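PDB 3GT5: N-acetylglucosamine 2-epimerase from Xylella fastidiosa, which probably acts as a sugar isomerase of the N-acylglucosamine 2-epimerase family, whose members interconvert sugars such as N-acetylglucosamine and N-acetylmannosamine. Local coordinates for residues K237-P247 against C293-D304; A133-W141 against A188-R197. All coordinates share one frame; numbering follows the deposited sequence.

Contact 1: residues K237-P247 against C293-D304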
loop_
_atom_site.group_PDB
_atom_site.type_symbol
_atom_site.label_atom_id
_atom_site.label_comp_id
_atom_site.label_asym_id
_atom_site.label_seq_id
_atom_site.Cartn_x
_atom_site.Cartn_y
_atom_site.Cartn_z
ATOM N N LYS A 237 -0.169 8.005 -16.443
ATOM C CA LYS A 237 0.693 7.066 -15.736
ATOM C C LYS A 237 1.440 7.707 -14.540
ATOM O O LYS A 237 2.421 7.141 -14.037
ATOM C CB LYS A 237 1.686 6.454 -16.729
ATOM C CG LYS A 237 0.993 5.882 -17.983
ATOM C CD LYS A 237 2.012 5.368 -18.990
ATOM C CE LYS A 237 1.372 4.417 -19.993
ATOM N NZ LYS A 237 2.423 3.885 -20.924
ATOM N N HIS A 238 0.990 8.875 -14.077
ATOM C CA HIS A 238 1.532 9.449 -12.858
ATOM C C HIS A 238 1.546 8.342 -11.804
ATOM O O HIS A 238 0.608 7.564 -11.726
ATOM C CB HIS A 238 0.653 10.639 -12.433
ATOM C CG HIS A 238 1.201 11.407 -11.281
ATOM N ND1 HIS A 238 1.005 11.022 -9.973
ATOM C CD2 HIS A 238 1.932 12.547 -11.239
ATOM C CE1 HIS A 238 1.592 11.898 -9.170
ATOM N NE2 HIS A 238 2.171 12.826 -9.916
ATOM N N LEU A 239 2.604 8.257 -10.985
ATOM C CA LEU A 239 2.844 7.109 -10.076
ATOM C C LEU A 239 1.828 6.998 -8.948
ATOM O O LEU A 239 1.388 5.893 -8.618
ATOM C CB LEU A 239 4.281 7.187 -9.486
ATOM C CG LEU A 239 4.784 6.045 -8.573
ATOM C CD1 LEU A 239 4.618 4.675 -9.210
ATOM C CD2 LEU A 239 6.281 6.270 -8.161
ATOM N N PHE A 240 1.424 8.128 -8.372
ATOM C CA PHE A 240 0.479 8.120 -7.259
ATOM C C PHE A 240 -0.931 8.522 -7.624
ATOM O O PHE A 240 -1.870 8.199 -6.881
ATOM C CB PHE A 240 0.995 9.027 -6.127
ATOM C CG PHE A 240 2.330 8.587 -5.578
ATOM C CD1 PHE A 240 2.422 7.496 -4.730
ATOM C CD2 PHE A 240 3.494 9.217 -5.964
ATOM C CE1 PHE A 240 3.679 7.062 -4.234
ATOM C CE2 PHE A 240 4.751 8.777 -5.458
ATOM C CZ PHE A 240 4.818 7.714 -4.594
ATOM N N ARG A 241 -1.084 9.215 -8.755
ATOM C CA ARG A 241 -2.367 9.786 -9.182
ATOM C C ARG A 241 -2.600 9.477 -10.673
ATOM O O ARG A 241 -2.742 10.385 -11.492
ATOM C CB ARG A 241 -2.392 11.309 -8.966
ATOM C CG ARG A 241 -2.379 11.721 -7.485
ATOM C CD ARG A 241 -2.507 13.223 -7.356
ATOM N NE ARG A 241 -2.185 13.659 -5.997
ATOM C CZ ARG A 241 -2.139 14.929 -5.597
ATOM N NH1 ARG A 241 -2.419 15.948 -6.424
ATOM N NH2 ARG A 241 -1.839 15.183 -4.324
ATOM N N PRO A 242 -2.690 8.170 -11.004
ATOM C CA PRO A 242 -2.906 7.765 -12.389
ATOM C C PRO A 242 -4.329 8.089 -12.831
ATOM O O PRO A 242 -5.199 8.311 -11.995
ATOM C CB PRO A 242 -2.694 6.240 -12.334
ATOM C CG PRO A 242 -3.067 5.845 -10.982
ATOM C CD PRO A 242 -2.668 7.020 -10.089
ATOM N N TRP A 243 -4.585 8.103 -14.126
ATOM C CA TRP A 243 -5.957 8.312 -14.592
ATOM C C TRP A 243 -6.689 6.979 -14.781
ATOM O O TRP A 243 -6.112 6.019 -15.307
ATOM C CB TRP A 243 -5.991 9.087 -15.922
ATOM C CG TRP A 243 -7.431 9.438 -16.310
ATOM C CD1 TRP A 243 -8.126 10.557 -15.925
ATOM C CD2 TRP A 243 -8.331 8.687 -17.144
ATOM N NE1 TRP A 243 -9.407 10.523 -16.420
ATOM C CE2 TRP A 243 -9.558 9.398 -17.184
ATOM C CE3 TRP A 243 -8.235 7.461 -17.841
ATOM C CZ2 TRP A 243 -10.658 8.951 -17.920
ATOM C CZ3 TRP A 243 -9.340 7.012 -18.570
ATOM C CH2 TRP A 243 -10.537 7.734 -18.587
ATOM N N GLY A 244 -7.974 6.939 -14.430
ATOM C CA GLY A 244 -8.848 5.787 -14.718
ATOM C C GLY A 244 -9.200 5.048 -13.439
ATOM O O GLY A 244 -8.583 5.322 -12.382
ATOM N N PHE A 245 -10.181 4.135 -13.506
ATOM C CA PHE A 245 -10.438 3.247 -12.388
ATOM C C PHE A 245 -9.281 2.303 -12.248
ATOM O O PHE A 245 -8.803 1.747 -13.237
ATOM C CB PHE A 245 -11.725 2.436 -12.578
ATOM C CG PHE A 245 -12.974 3.220 -12.367
ATOM C CD1 PHE A 245 -13.365 3.570 -11.086
ATOM C CD2 PHE A 245 -13.798 3.559 -13.434
ATOM C CE1 PHE A 245 -14.520 4.238 -10.857
ATOM C CE2 PHE A 245 -14.998 4.263 -13.210
ATOM C CZ PHE A 245 -15.346 4.609 -11.924
ATOM N N GLN A 246 -8.829 2.124 -11.007
ATOM C CA GLN A 246 -7.707 1.254 -10.682
ATOM C C GLN A 246 -8.286 -0.011 -10.052
ATOM O O GLN A 246 -8.689 0.027 -8.893
ATOM C CB GLN A 246 -6.820 1.969 -9.660
ATOM C CG GLN A 246 -6.017 3.114 -10.253
ATOM C CD GLN A 246 -4.683 2.601 -10.703
ATOM O OE1 GLN A 246 -3.965 1.987 -9.896
ATOM N NE2 GLN A 246 -4.324 2.820 -11.987
ATOM N N PRO A 247 -8.359 -1.135 -10.792
ATOM C CA PRO A 247 -8.852 -2.350 -10.171
ATOM C C PRO A 247 -8.111 -2.745 -8.883
ATOM O O PRO A 247 -8.715 -3.288 -7.957
ATOM C CB PRO A 247 -8.609 -3.437 -11.263
ATOM C CG PRO A 247 -7.764 -2.813 -12.267
ATOM C CD PRO A 247 -8.044 -1.363 -12.224
ATOM N N CYS A 293 -5.153 -6.068 -15.602
ATOM C CA CYS A 293 -4.714 -4.809 -16.218
ATOM C C CYS A 293 -4.747 -3.640 -15.227
ATOM O O CYS A 293 -5.438 -3.717 -14.201
ATOM C CB CYS A 293 -5.610 -4.474 -17.419
ATOM S SG CYS A 293 -5.429 -5.678 -18.756
ATOM N N TYR A 294 -3.991 -2.596 -15.520
ATOM C CA TYR A 294 -3.780 -1.484 -14.579
ATOM C C TYR A 294 -5.009 -0.579 -14.406
ATOM O O TYR A 294 -5.292 -0.135 -13.285
ATOM C CB TYR A 294 -2.629 -0.636 -15.034
ATOM C CG TYR A 294 -2.081 0.356 -14.043
ATOM C CD1 TYR A 294 -1.752 -0.016 -12.736
ATOM C CD2 TYR A 294 -1.794 1.648 -14.443
ATOM C CE1 TYR A 294 -1.160 0.899 -11.862
ATOM C CE2 TYR A 294 -1.243 2.574 -13.573
ATOM C CZ TYR A 294 -0.931 2.191 -12.287
ATOM O OH TYR A 294 -0.331 3.117 -11.469
ATOM N N GLY A 295 -5.717 -0.303 -15.504
ATOM C CA GLY A 295 -6.726 0.760 -15.494
ATOM C C GLY A 295 -7.817 0.570 -16.523
ATOM O O GLY A 295 -7.580 0.003 -17.601
ATOM N N PHE A 296 -9.024 0.976 -16.169
ATOM C CA PHE A 296 -10.125 1.024 -17.126
ATOM C C PHE A 296 -10.894 2.327 -16.982
ATOM O O PHE A 296 -10.963 2.934 -15.899
ATOM C CB PHE A 296 -11.031 -0.227 -17.091
ATOM C CG PHE A 296 -11.681 -0.502 -15.768
ATOM C CD1 PHE A 296 -12.898 0.043 -15.450
ATOM C CD2 PHE A 296 -11.086 -1.373 -14.874
ATOM C CE1 PHE A 296 -13.534 -0.274 -14.247
ATOM C CE2 PHE A 296 -11.683 -1.655 -13.639
ATOM C CZ PHE A 296 -12.889 -1.109 -13.321
ATOM N N ALA A 297 -11.399 2.802 -18.116
ATOM C CA ALA A 297 -12.160 4.060 -18.163
ATOM C C ALA A 297 -13.570 3.841 -17.627
ATOM O O ALA A 297 -14.013 2.704 -17.427
ATOM C CB ALA A 297 -12.204 4.583 -19.641
ATOM N N PRO A 298 -14.331 4.936 -17.420
ATOM C CA PRO A 298 -15.727 4.791 -16.967
ATOM C C PRO A 298 -16.716 4.063 -17.906
ATOM O O PRO A 298 -17.782 3.683 -17.472
ATOM C CB PRO A 298 -16.158 6.241 -16.717
ATOM C CG PRO A 298 -14.878 6.945 -16.438
ATOM C CD PRO A 298 -13.850 6.323 -17.341
ATOM N N ASP A 299 -16.340 3.829 -19.167
ATOM C CA ASP A 299 -17.154 3.028 -20.089
ATOM C C ASP A 299 -16.794 1.538 -20.014
ATOM O O ASP A 299 -17.355 0.744 -20.776
ATOM C CB ASP A 299 -16.991 3.555 -21.545
ATOM C CG ASP A 299 -15.590 3.306 -22.128
ATOM O OD1 ASP A 299 -14.606 3.252 -21.336
ATOM O OD2 ASP A 299 -15.461 3.170 -23.371
ATOM N N GLY A 300 -15.804 1.201 -19.164
ATOM C CA GLY A 300 -15.298 -0.164 -19.007
ATOM C C GLY A 300 -14.059 -0.479 -19.838
ATOM O O GLY A 300 -13.449 -1.540 -19.667
ATOM N N THR A 301 -13.690 0.399 -20.764
ATOM C CA THR A 301 -12.635 0.062 -21.698
ATOM C C THR A 301 -11.283 0.147 -21.012
ATOM O O THR A 301 -10.988 1.142 -20.328
ATOM C CB THR A 301 -12.618 1.021 -22.919
ATOM O OG1 THR A 301 -13.851 0.905 -23.614
ATOM C CG2 THR A 301 -11.469 0.677 -23.882
ATOM N N ILE A 302 -10.450 -0.877 -21.196
ATOM C CA ILE A 302 -9.098 -0.849 -20.631
ATOM C C ILE A 302 -8.319 0.344 -21.167
ATOM O O ILE A 302 -8.176 0.525 -22.399
ATOM C CB ILE A 302 -8.339 -2.187 -20.881
ATOM C CG1 ILE A 302 -9.067 -3.351 -20.225
ATOM C CG2 ILE A 302 -6.868 -2.074 -20.413
ATOM C CD1 ILE A 302 -9.174 -3.260 -18.766
ATOM N N CYS A 303 -7.791 1.178 -20.273
ATOM C CA CYS A 303 -7.035 2.343 -20.700
ATOM C C CYS A 303 -5.538 2.183 -20.458
ATOM O O CYS A 303 -4.738 2.952 -20.988
ATOM C CB CYS A 303 -7.566 3.617 -20.037
ATOM S SG CYS A 303 -7.593 3.534 -18.234
ATOM N N ASP A 304 -5.153 1.173 -19.667
ATOM C CA ASP A 304 -3.761 0.847 -19.458
ATOM C C ASP A 304 -3.718 -0.659 -19.207
ATOM O O ASP A 304 -4.232 -1.163 -18.195
ATOM C CB ASP A 304 -3.166 1.713 -18.303
ATOM C CG ASP A 304 -1.667 1.573 -18.155
ATOM O OD1 ASP A 304 -1.098 0.563 -18.626
ATOM O OD2 ASP A 304 -1.038 2.481 -17.548
HETATM O O HOH W 1 1.272 4.930 -12.820
HETATM O O HOH W 2 -5.067 -0.814 -10.580
#
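Gln246 stands its amide nearly upright on the ring of Tyr294, the two planes 86° apart, with NE2 3.4 Å above the plane over the centre of one face. The bend at chi2 (-92°) turns the carboxamide end-on toward the phenol, NE2 foremost. NE2 also comes near Tyr294 O, but at a poor angle for a hydrogen bond; the polar link runs instead through a water that donates to Tyr294 O and, weakly, to Gln246 OE1. At the far end of the phenol, OH meets the Pro242 ring and shares a second water with His238 O. Tyr308 stacks with Tyr294 from outside the pair.

Phe245 and Phe296 form a single antiparallel, hydrogen-bonded bridge: Phe245 N donates to Phe296 O at 2.8 Å, and Phe296 N returns a straighter bond (160°) to Phe245 O. Their rings barely overlap. With Phe296 CG set between its own backbone N and carbonyl carbon, the ring face is turned to Phe245 CB, 3.8 Å from the centroid, a CH-pi contact. The Phe245 ring turns its edge to Pro298 CA.

Trp243 brings CH2 to 3.7 Å from Ala297 CB, which sits near the indole plane, while Cys303 SG approaches obliquely, 3.9 Å from CZ3. The indole NE1 is held by Trp229 O.

In what is probably the family's (alpha/alpha)6 barrel, this contact lies among loops and short strands linking the helices. Two direct backbone bonds fix the loop's register on strand 295-296, while packing and waters tie it to the flanking residues Tyr294, Ala297 and Pro298 and to Cys303.

Contact 2: residues A133-W141 against A188-R197; sequences AREWMDETW and ASGEQRYLER
Arg193 lies flat on the indole of Trp141, guanidinium and ring planes 15° apart, with CZ 3.7 Å from the centroid of the five-membered ring: a cation-pi stack. Its extended chain continues the overlap, CD sitting over the six-membered ring. At the guanidinium edge, NH2 gives a nearly straight bond (172°) to the anti lone pair of Asp138 OD1, at 2.7 Å, and a second to Tyr194 OH; a water joins NH1 to Asp138 OD1.

Tyr194 points its edge at the indole, CE1 to Trp141 CE3 3.5 Å, in an offset edge-to-face pair. At the indole's far end, CH2 stands 3.6 Å above the centre of the Arg197 guanidinium, whose NH1 pairs with Glu145.

Arg134, bent at chi3 (-67°), turns NH1 onto an in-plane lone pair of Ser189 O at 3.1 Å. Its ion pair with Glu191 OE1 is long and water-bridged, and Met137 CE fills in against Ser189 CB.

Helix 133-147 is joined to the C-terminal end of helix 172-189 and the first turns of helix 192-211. Stack and in-plane bonds should restrict tilt and rotation of the Arg193 guanidinium; Asp138 and Glu191 (OE2 3.3 Å from Arg193 NE, well out of plane) probably stabilise its charge.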
loop_
_atom_site.group_PDB
_atom_site.type_symbol
_atom_site.label_atom_id
_atom_site.label_comp_id
_atom_site.label_asym_id
_atom_site.label_seq_id
_atom_site.Cartn_x
_atom_site.Cartn_y
_atom_site.Cartn_z
ATOM N N ALA A 133 7.117 4.650 20.276
ATOM C CA ALA A 133 6.315 4.762 19.059
ATOM C C ALA A 133 4.827 5.073 19.349
ATOM O O ALA A 133 4.170 5.672 18.520
ATOM C CB ALA A 133 6.457 3.472 18.177
ATOM N N ARG A 134 4.319 4.723 20.543
ATOM C CA ARG A 134 2.956 5.043 20.888
ATOM C C ARG A 134 2.794 6.577 20.906
ATOM O O ARG A 134 1.770 7.098 20.448
ATOM C CB ARG A 134 2.579 4.423 22.240
ATOM C CG ARG A 134 1.104 4.569 22.675
ATOM C CD ARG A 134 0.872 3.973 24.093
ATOM N NE ARG A 134 1.058 2.521 24.095
ATOM C CZ ARG A 134 0.099 1.624 23.835
ATOM N NH1 ARG A 134 -1.134 2.005 23.543
ATOM N NH2 ARG A 134 0.382 0.330 23.856
ATOM N N GLU A 135 3.806 7.297 21.417
ATOM C CA GLU A 135 3.789 8.774 21.441
ATOM C C GLU A 135 3.947 9.347 20.031
ATOM O O GLU A 135 3.299 10.327 19.690
ATOM C CB GLU A 135 4.920 9.356 22.302
ATOM C CG GLU A 135 4.701 9.282 23.797
ATOM C CD GLU A 135 4.339 7.906 24.311
ATOM O OE1 GLU A 135 5.208 6.978 24.274
ATOM O OE2 GLU A 135 3.185 7.761 24.799
ATOM N N TRP A 136 4.811 8.737 19.222
ATOM C CA TRP A 136 5.011 9.222 17.846
ATOM C C TRP A 136 3.725 9.103 17.054
ATOM O O TRP A 136 3.430 9.970 16.208
ATOM C CB TRP A 136 6.094 8.415 17.121
ATOM C CG TRP A 136 7.429 8.387 17.769
ATOM C CD1 TRP A 136 7.944 9.289 18.672
ATOM C CD2 TRP A 136 8.452 7.401 17.554
ATOM N NE1 TRP A 136 9.214 8.904 19.041
ATOM C CE2 TRP A 136 9.540 7.740 18.378
ATOM C CE3 TRP A 136 8.537 6.246 16.755
ATOM C CZ2 TRP A 136 10.731 6.980 18.411
ATOM C CZ3 TRP A 136 9.716 5.478 16.794
ATOM C CH2 TRP A 136 10.788 5.853 17.621
ATOM N N MET A 137 2.970 8.020 17.320
ATOM C CA MET A 137 1.634 7.801 16.728
ATOM C C MET A 137 0.681 8.909 17.168
ATOM O O MET A 137 -0.063 9.487 16.365
ATOM C CB MET A 137 1.055 6.406 17.070
ATOM C CG MET A 137 1.880 5.188 16.579
ATOM S SD MET A 137 1.626 3.603 17.391
ATOM C CE MET A 137 -0.067 3.369 17.007
ATOM N N ASP A 138 0.688 9.211 18.468
ATOM C CA ASP A 138 -0.169 10.270 18.968
ATOM C C ASP A 138 0.215 11.633 18.351
ATOM O O ASP A 138 -0.662 12.400 17.953
ATOM C CB ASP A 138 -0.198 10.302 20.508
ATOM C CG ASP A 138 -1.073 11.420 21.033
ATOM O OD1 ASP A 138 -2.276 11.535 20.640
ATOM O OD2 ASP A 138 -0.509 12.250 21.779
ATOM N N GLU A 139 1.505 11.904 18.192
ATOM C CA GLU A 139 2.003 13.155 17.574
ATOM C C GLU A 139 1.527 13.240 16.135
ATOM O O GLU A 139 1.123 14.320 15.691
ATOM C CB GLU A 139 3.531 13.152 17.631
ATOM C CG GLU A 139 4.385 14.158 16.824
ATOM C CD GLU A 139 5.789 13.583 16.641
ATOM O OE1 GLU A 139 6.039 12.886 15.606
ATOM O OE2 GLU A 139 6.604 13.703 17.599
ATOM N N THR A 140 1.543 12.092 15.427
ATOM C CA THR A 140 1.115 12.061 14.011
ATOM C C THR A 140 -0.410 12.253 13.930
ATOM O O THR A 140 -0.887 13.010 13.090
ATOM C CB THR A 140 1.544 10.751 13.351
ATOM O OG1 THR A 140 2.954 10.581 13.530
ATOM C CG2 THR A 140 1.198 10.739 11.828
ATOM N N TRP A 141 -1.157 11.607 14.815
ATOM C CA TRP A 141 -2.617 11.825 14.899
ATOM C C TRP A 141 -2.907 13.345 15.098
ATOM O O TRP A 141 -3.769 13.942 14.418
ATOM C CB TRP A 141 -3.211 11.000 16.051
ATOM C CG TRP A 141 -4.663 11.285 16.319
ATOM C CD1 TRP A 141 -5.156 12.277 17.133
ATOM C CD2 TRP A 141 -5.803 10.632 15.767
ATOM N NE1 TRP A 141 -6.509 12.257 17.124
ATOM C CE2 TRP A 141 -6.938 11.253 16.310
ATOM C CE3 TRP A 141 -5.987 9.531 14.905
ATOM C CZ2 TRP A 141 -8.232 10.858 15.991
ATOM C CZ3 TRP A 141 -7.265 9.142 14.604
ATOM C CH2 TRP A 141 -8.376 9.791 15.151
ATOM N N ALA A 188 -1.690 -2.246 16.897
ATOM C CA ALA A 188 -0.470 -2.005 17.713
ATOM C C ALA A 188 -0.767 -1.445 19.100
ATOM O O ALA A 188 -0.110 -1.835 20.052
ATOM C CB ALA A 188 0.469 -1.117 16.992
ATOM N N SER A 189 -1.766 -0.558 19.214
ATOM C CA SER A 189 -1.975 0.234 20.441
ATOM C C SER A 189 -3.237 -0.130 21.225
ATOM O O SER A 189 -3.351 0.228 22.406
ATOM C CB SER A 189 -2.071 1.714 20.113
ATOM O OG SER A 189 -3.236 1.983 19.390
ATOM N N GLY A 190 -4.206 -0.766 20.565
ATOM C CA GLY A 190 -5.529 -1.017 21.092
ATOM C C GLY A 190 -6.446 0.197 21.240
ATOM O O GLY A 190 -7.523 0.063 21.790
ATOM N N GLU A 191 -6.033 1.370 20.778
ATOM C CA GLU A 191 -6.887 2.567 20.929
ATOM C C GLU A 191 -8.048 2.548 19.952
ATOM O O GLU A 191 -7.841 2.537 18.706
ATOM C CB GLU A 191 -6.082 3.831 20.777
ATOM C CG GLU A 191 -4.956 3.973 21.791
ATOM C CD GLU A 191 -4.117 5.213 21.591
ATOM O OE1 GLU A 191 -2.895 5.158 21.885
ATOM O OE2 GLU A 191 -4.654 6.257 21.163
ATOM N N GLN A 192 -9.260 2.660 20.492
ATOM C CA GLN A 192 -10.467 2.625 19.726
ATOM C C GLN A 192 -10.537 3.729 18.693
ATOM O O GLN A 192 -11.147 3.488 17.624
ATOM C CB GLN A 192 -11.734 2.696 20.636
ATOM C CG GLN A 192 -13.056 2.225 19.955
ATOM C CD GLN A 192 -13.063 0.757 19.571
ATOM O OE1 GLN A 192 -12.197 -0.036 20.041
ATOM N NE2 GLN A 192 -14.038 0.359 18.718
ATOM N N ARG A 193 -9.963 4.892 18.985
ATOM C CA ARG A 193 -10.099 6.035 18.050
ATOM C C ARG A 193 -9.530 5.694 16.674
ATOM O O ARG A 193 -10.032 6.159 15.643
ATOM C CB ARG A 193 -9.477 7.317 18.575
ATOM C CG ARG A 193 -7.934 7.393 18.567
ATOM C CD ARG A 193 -7.448 8.622 19.309
ATOM N NE ARG A 193 -5.977 8.671 19.272
ATOM C CZ ARG A 193 -5.237 9.682 19.687
ATOM N NH1 ARG A 193 -5.797 10.758 20.208
ATOM N NH2 ARG A 193 -3.907 9.598 19.597
ATOM N N TYR A 194 -8.447 4.935 16.663
ATOM C CA TYR A 194 -7.850 4.545 15.388
ATOM C C TYR A 194 -8.709 3.627 14.571
ATOM O O TYR A 194 -8.821 3.837 13.359
ATOM C CB TYR A 194 -6.473 3.906 15.623
ATOM C CG TYR A 194 -5.497 4.768 16.318
ATOM C CD1 TYR A 194 -5.320 6.112 15.971
ATOM C CD2 TYR A 194 -4.703 4.252 17.341
ATOM C CE1 TYR A 194 -4.398 6.898 16.584
ATOM C CE2 TYR A 194 -3.753 5.032 17.949
ATOM C CZ TYR A 194 -3.599 6.371 17.579
ATOM O OH TYR A 194 -2.626 7.177 18.174
ATOM N N LEU A 195 -9.311 2.609 15.208
ATOM C CA LEU A 195 -10.216 1.689 14.525
ATOM C C LEU A 195 -11.462 2.413 13.990
ATOM O O LEU A 195 -11.925 2.165 12.857
ATOM C CB LEU A 195 -10.634 0.571 15.475
ATOM C CG LEU A 195 -11.588 -0.460 14.934
ATOM C CD1 LEU A 195 -11.008 -1.154 13.631
ATOM C CD2 LEU A 195 -11.995 -1.508 16.085
ATOM N N GLU A 196 -11.971 3.345 14.810
ATOM C CA GLU A 196 -13.164 4.072 14.434
ATOM C C GLU A 196 -12.890 5.050 13.272
ATOM O O GLU A 196 -13.734 5.212 12.375
ATOM C CB GLU A 196 -13.768 4.778 15.631
ATOM C CG GLU A 196 -14.260 3.743 16.691
ATOM C CD GLU A 196 -15.562 2.998 16.421
ATOM O OE1 GLU A 196 -16.282 3.254 15.422
ATOM O OE2 GLU A 196 -15.884 2.103 17.265
ATOM N N ARG A 197 -11.723 5.636 13.263
ATOM C CA ARG A 197 -11.351 6.525 12.141
ATOM C C ARG A 197 -11.194 5.698 10.886
ATOM O O ARG A 197 -11.583 6.130 9.783
ATOM C CB ARG A 197 -10.109 7.304 12.477
ATOM C CG ARG A 197 -9.623 8.247 11.406
ATOM C CD ARG A 197 -10.650 9.274 11.003
ATOM N NE ARG A 197 -11.166 10.063 12.114
ATOM C CZ ARG A 197 -10.640 11.188 12.585
ATOM N NH1 ARG A 197 -9.506 11.703 12.113
ATOM N NH2 ARG A 197 -11.271 11.813 13.585
HETATM O O HOH W 3 -0.995 6.060 20.087
HETATM O O HOH W 4 -2.378 4.434 24.317
HETATM O O HOH W 5 -4.376 12.909 21.317
#

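From the N terminus, helix 133-147 supplies the first half of contact 2. The chain then runs through strands 149-150 and 155-160 and along helix 172-189, whose last residues, with the start of helix 192-211, close that loop. Contact 1 opens only afterwards, in the loop following strand 220-221. Helices 247-263 and 269-284 intervene before strand 295-296 and the turn beyond it return to that loop. The two closures are therefore in series, neither nested nor crossed, and span 46 and 45 residues. Their centres are 33 Å apart, on opposite sides of the chain's centre, and their nearest atoms about 17 Å apart: contact 2 ties helices, contact 1 a loop to a small sheet.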